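Local coordinates for protein glycerol Dehydrogenase (Unidentified, PDB 5XN8) that probably catalyses the NAD-dependent oxidation of glycerol to dihydroxyacetone as a metal-dependent member of the iron-containing alcohol dehydrogenase family, at residues Leu2-Ser7 and Ser189-Gln194; Ser248-Ala253 and Gly333-Asn338. One frame throughout, in Å; residues are numbered along the deposited sequence.

Contact 1. Residues Leu2-Ser7 and Ser189-Gln194; sequences LKVIQS and SMAGGQ
The carboxamide of Q6 meets A191 obliquely: CA of A191 lies 3.6 Å from OE1 of Q6, on one side of the amide plane and beyond its oxygen, so that it does not sit over the group. The same OE1 accepts a hydrogen bond from K10 of the second subunit, whereas against the loop it merely packs. Among the flat peptide groups, Q194 N donates to L2 O at 3.0 Å, lying in the plane of that carbonyl. On the other side of K3, V4 N donates to Q194 O at 3.3 Å, tilted 16° from the carbonyl plane. Together these bonds make a single beta bridge between K3 and Q194.

V4 supplies the apolar part. Its CG1, anti to the backbone N (chi1 -169°), reaches A191 CB at 3.9 Å, while CG2 lies 3.9 Å from G193 N. The close fit at G193, whose CA is 3.4 Å from L2 O, illustrates the use of glycine where backbones press together: any CB here would clash with that oxygen.

Strand 3-6 also pairs antiparallel with a strand of the second subunit, continuing the sheet across the interface. I5 packs on helix 197-223, and A191 is hydrogen-bonded through its backbone to E246 in helix 228-247, placing the contact between intersubunit sheet and helical domain.

Contact 2. Residues Ser248-Ala253 and Gly333-Asn338; sequences SGLAAA and GETIHN
A251 and A252 run close to T335 and I336, with A252 CA and I336 CA only about 4.2 Å apart. Segment 248-253 leaves helix 228-247 at G249, the first residue to depart from helical geometry, with positive phi, and enters helix 252-260 after A251 in the N-cap position. Opposite it, residues 335-338 form a short 3-10 turn, closed by the bond from N338 N to T335 O. The turn brings T335 O within 3.2 Å of A251 CA, a CA-H...O contact that sets the backbones against each other.

Two polar side chains then reach across to successive carbonyls. T335 holds OG1 in the crowded position between its backbone N and carbonyl carbon (chi1 58°), from which it donates to A251 O at 2.7 Å. N338 sends ND2 to L250 O at 3.0 Å; this bond is nearly straight, at 176°, and the acceptor lies in the amide plane of N338, although ND2 itself sits 23° out of the carbonyl plane of L250. Methyl CG2 of T335 packs on L250 CB at 3.8 Å, the two side chains crossing at a slant. Farther along, CG1 of I336 lies 3.9 Å from A252 CB, and both residues also touch L285 of helix 271-285.

The example illustrates how a non-helical link can be fixed by its peptide groups. The peptide between L250 and A251 is gripped at both ends, its oxygen by N338 and its N-H by E178 of helix 162-185. Bonding to L250 O also fixes which end of the N338 amide faces the chain. The L250 side chain lies about 6 Å from the bound zinc, and the zinc ligand H254 belongs to the helix that follows, so this peptide is held at both ends next to the metal site.

How the contacts relate
From the N terminus, contact 1 closes first: residues 2-7 meet 189-194 after a long excursion through the parallel six-stranded sheet, with several of the probable NAD-binding residues following its strands, and through helix 162-185 with the zinc ligand D171. Helices 197-223 and 228-247 follow. Contact 2 then opens at 248-253 and closes at 333-338, around a segment without strands that supplies the other zinc ligands, H254 and H271. The two loops therefore stand in series, neither nesting nor crossing. Their centres are 15 Å apart, yet they touch where S189 CB packs against S248 O at 3.9 Å, so the loop paired with the interface strand packs against the segment leading into the metal-binding helices.

Contact 1. Residues Leu2-Ser7 and Ser189-Gln194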
loop_
_atom_site.group_PDB
_atom_site.type_symbol
_atom_site.label_atom_id
_atom_site.label_comp_id
_atom_site.label_asym_id
_atom_site.label_seq_id
_atom_site.Cartn_x
_atom_site.Cartn_y
_atom_site.Cartn_z
ATOM N N LEU A 2 -8.420 -2.711 -39.449
ATOM C CA LEU A 2 -9.144 -1.558 -38.926
ATOM C C LEU A 2 -9.734 -1.869 -37.559
ATOM O O LEU A 2 -10.151 -3.002 -37.296
ATOM C CB LEU A 2 -10.277 -1.158 -39.880
ATOM C CG LEU A 2 -9.866 -0.697 -41.281
ATOM C CD1 LEU A 2 -11.096 -0.423 -42.122
ATOM C CD2 LEU A 2 -8.984 0.544 -41.233
ATOM N N LYS A 3 -9.771 -0.859 -36.695
ATOM C CA LYS A 3 -10.551 -0.927 -35.455
ATOM C C LYS A 3 -11.918 -0.330 -35.761
ATOM O O LYS A 3 -12.014 0.694 -36.431
ATOM C CB LYS A 3 -9.869 -0.162 -34.323
ATOM C CG LYS A 3 -8.520 -0.725 -33.906
ATOM C CD LYS A 3 -7.807 0.193 -32.930
ATOM C CE LYS A 3 -6.629 -0.504 -32.266
ATOM N NZ LYS A 3 -5.903 0.428 -31.355
ATOM N N VAL A 4 -12.981 -0.998 -35.317
ATOM C CA VAL A 4 -14.347 -0.544 -35.587
ATOM C C VAL A 4 -15.169 -0.588 -34.318
ATOM O O VAL A 4 -15.035 -1.509 -33.522
ATOM C CB VAL A 4 -15.050 -1.376 -36.686
ATOM C CG1 VAL A 4 -16.360 -0.710 -37.114
ATOM C CG2 VAL A 4 -14.135 -1.553 -37.900
ATOM N N ILE A 5 -16.002 0.434 -34.138
ATOM C CA ILE A 5 -17.023 0.464 -33.089
ATOM C C ILE A 5 -18.315 0.974 -33.725
ATOM O O ILE A 5 -18.286 1.910 -34.530
ATOM C CB ILE A 5 -16.589 1.349 -31.884
ATOM C CG1 ILE A 5 -17.650 1.342 -30.778
ATOM C CG2 ILE A 5 -16.293 2.789 -32.309
ATOM C CD1 ILE A 5 -17.178 1.958 -29.480
ATOM N N GLN A 6 -19.444 0.341 -33.397
ATOM C CA GLN A 6 -20.749 0.845 -33.833
ATOM C C GLN A 6 -21.673 1.055 -32.649
ATOM O O GLN A 6 -21.436 0.544 -31.556
ATOM C CB GLN A 6 -21.379 -0.023 -34.936
ATOM C CG GLN A 6 -21.635 -1.491 -34.617
ATOM C CD GLN A 6 -22.177 -2.238 -35.829
ATOM O OE1 GLN A 6 -21.464 -2.448 -36.830
ATOM N NE2 GLN A 6 -23.449 -2.614 -35.768
ATOM N N SER A 7 -22.700 1.864 -32.868
ATOM C CA SER A 7 -23.597 2.282 -31.806
ATOM C C SER A 7 -24.965 2.647 -32.371
ATOM O O SER A 7 -25.064 3.025 -33.544
ATOM C CB SER A 7 -22.996 3.491 -31.072
ATOM O OG SER A 7 -23.735 3.838 -29.904
ATOM N N SER A 189 -14.780 -8.719 -34.372
ATOM C CA SER A 189 -16.129 -8.565 -33.826
ATOM C C SER A 189 -17.161 -8.390 -34.936
ATOM O O SER A 189 -16.814 -8.279 -36.111
ATOM C CB SER A 189 -16.173 -7.363 -32.879
ATOM O OG SER A 189 -16.013 -6.145 -33.580
ATOM N N MET A 190 -18.435 -8.357 -34.543
ATOM C CA MET A 190 -19.556 -8.120 -35.471
ATOM C C MET A 190 -19.499 -6.756 -36.139
ATOM O O MET A 190 -19.996 -6.597 -37.253
ATOM C CB MET A 190 -20.890 -8.241 -34.751
ATOM C CG MET A 190 -21.242 -9.660 -34.324
ATOM S SD MET A 190 -22.635 -9.664 -33.183
ATOM C CE MET A 190 -23.894 -8.932 -34.249
ATOM N N ALA A 191 -18.921 -5.776 -35.440
ATOM C CA ALA A 191 -18.617 -4.468 -36.012
ATOM C C ALA A 191 -17.719 -4.570 -37.247
ATOM O O ALA A 191 -17.813 -3.735 -38.142
ATOM C CB ALA A 191 -17.976 -3.573 -34.967
ATOM N N GLY A 192 -16.849 -5.577 -37.277
ATOM C CA GLY A 192 -16.126 -5.981 -38.489
ATOM C C GLY A 192 -14.610 -5.925 -38.421
ATOM O O GLY A 192 -13.945 -6.324 -39.377
ATOM N N GLY A 193 -14.055 -5.437 -37.307
ATOM C CA GLY A 193 -12.605 -5.353 -37.129
ATOM C C GLY A 193 -12.151 -5.704 -35.724
ATOM O O GLY A 193 -12.831 -6.402 -34.994
ATOM N N GLN A 194 -10.980 -5.203 -35.359
ATOM C CA GLN A 194 -10.460 -5.344 -34.002
ATOM C C GLN A 194 -11.231 -4.423 -33.058
ATOM O O GLN A 194 -11.987 -3.548 -33.498
ATOM C CB GLN A 194 -8.966 -5.005 -33.947
ATOM C CG GLN A 194 -8.064 -5.800 -34.886
ATOM C CD GLN A 194 -8.088 -7.286 -34.640
ATOM O OE1 GLN A 194 -8.316 -7.736 -33.517
ATOM N NE2 GLN A 194 -7.850 -8.067 -35.686
#

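Contact 2. Residues Ser248-Ala253 and Gly333-Asn338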
loop_
_atom_site.group_PDB
_atom_site.type_symbol
_atom_site.label_atom_id
_atom_site.label_comp_id
_atom_site.label_asym_id
_atom_site.label_seq_id
_atom_site.Cartn_x
_atom_site.Cartn_y
_atom_site.Cartn_z
ATOM N N SER A 248 -16.671 -5.309 -29.275
ATOM C CA SER A 248 -15.462 -5.896 -28.676
ATOM C C SER A 248 -15.386 -7.397 -28.977
ATOM O O SER A 248 -14.348 -7.873 -29.426
ATOM C CB SER A 248 -15.395 -5.601 -27.173
ATOM O OG SER A 248 -14.080 -5.242 -26.773
ATOM N N GLY A 249 -16.473 -8.134 -28.728
ATOM C CA GLY A 249 -16.612 -9.533 -29.184
ATOM C C GLY A 249 -17.250 -10.519 -28.198
ATOM O O GLY A 249 -17.180 -10.317 -26.973
ATOM N N LEU A 250 -17.859 -11.578 -28.758
ATOM C CA LEU A 250 -18.301 -12.769 -28.030
ATOM C C LEU A 250 -17.230 -13.859 -28.105
ATOM O O LEU A 250 -16.417 -13.875 -29.024
ATOM C CB LEU A 250 -19.572 -13.360 -28.657
ATOM C CG LEU A 250 -20.809 -12.479 -28.789
ATOM C CD1 LEU A 250 -21.823 -13.147 -29.707
ATOM C CD2 LEU A 250 -21.422 -12.222 -27.427
ATOM N N ALA A 251 -17.261 -14.795 -27.161
ATOM C CA ALA A 251 -16.252 -15.852 -27.105
ATOM C C ALA A 251 -16.834 -17.131 -26.473
ATOM O O ALA A 251 -17.887 -17.576 -26.925
ATOM C CB ALA A 251 -14.982 -15.352 -26.414
ATOM N N ALA A 252 -16.200 -17.718 -25.454
ATOM C CA ALA A 252 -16.597 -19.047 -24.962
ATOM C C ALA A 252 -17.981 -19.084 -24.340
ATOM O O ALA A 252 -18.794 -19.958 -24.676
ATOM C CB ALA A 252 -15.590 -19.563 -23.956
ATOM N N ALA A 253 -18.250 -18.139 -23.440
ATOM C CA ALA A 253 -19.495 -18.118 -22.660
ATOM C C ALA A 253 -20.781 -18.266 -23.482
ATOM O O ALA A 253 -21.684 -19.024 -23.103
ATOM C CB ALA A 253 -19.566 -16.856 -21.817
ATOM N N GLY A 333 -17.995 -22.064 -36.881
ATOM C CA GLY A 333 -18.702 -20.786 -36.854
ATOM C C GLY A 333 -18.970 -20.248 -35.462
ATOM O O GLY A 333 -19.358 -19.086 -35.317
ATOM N N GLU A 334 -18.781 -21.079 -34.438
ATOM C CA GLU A 334 -19.051 -20.664 -33.061
ATOM C C GLU A 334 -17.978 -19.726 -32.545
ATOM O O GLU A 334 -16.830 -19.763 -32.993
ATOM C CB GLU A 334 -19.207 -21.869 -32.118
ATOM C CG GLU A 334 -20.558 -22.576 -32.240
ATOM C CD GLU A 334 -21.714 -21.835 -31.579
ATOM O OE1 GLU A 334 -21.519 -20.691 -31.099
ATOM O OE2 GLU A 334 -22.828 -22.400 -31.540
ATOM N N THR A 335 -18.375 -18.906 -31.574
ATOM C CA THR A 335 -17.532 -17.842 -31.047
ATOM C C THR A 335 -16.433 -18.319 -30.091
ATOM O O THR A 335 -15.575 -17.522 -29.726
ATOM C CB THR A 335 -18.384 -16.785 -30.317
ATOM O OG1 THR A 335 -19.128 -17.416 -29.261
ATOM C CG2 THR A 335 -19.329 -16.078 -31.294
ATOM N N ILE A 336 -16.427 -19.588 -29.695
ATOM C CA ILE A 336 -15.359 -20.112 -28.830
ATOM C C ILE A 336 -13.976 -20.129 -29.494
ATOM O O ILE A 336 -12.952 -20.114 -28.805
ATOM C CB ILE A 336 -15.690 -21.528 -28.301
ATOM C CG1 ILE A 336 -14.855 -21.831 -27.060
ATOM C CG2 ILE A 336 -15.518 -22.588 -29.385
ATOM C CD1 ILE A 336 -15.426 -22.927 -26.200
ATOM N N HIS A 337 -13.943 -20.148 -30.824
ATOM C CA HIS A 337 -12.685 -20.065 -31.573
ATOM C C HIS A 337 -12.053 -18.666 -31.556
ATOM O O HIS A 337 -10.932 -18.488 -32.038
ATOM C CB HIS A 337 -12.887 -20.560 -33.007
ATOM C CG HIS A 337 -13.462 -21.936 -33.074
ATOM N ND1 HIS A 337 -14.682 -22.204 -33.657
ATOM C CD2 HIS A 337 -13.017 -23.111 -32.566
ATOM C CE1 HIS A 337 -14.944 -23.493 -33.539
ATOM N NE2 HIS A 337 -13.953 -24.065 -32.877
ATOM N N ASN A 338 -12.766 -17.688 -30.998
ATOM C CA ASN A 338 -12.200 -16.384 -30.657
ATOM C C ASN A 338 -11.358 -16.376 -29.368
ATOM O O ASN A 338 -10.797 -15.340 -29.041
ATOM C CB ASN A 338 -13.314 -15.324 -30.528
ATOM C CG ASN A 338 -14.085 -15.108 -31.823
ATOM O OD1 ASN A 338 -13.583 -15.362 -32.917
ATOM N ND2 ASN A 338 -15.307 -14.603 -31.701
#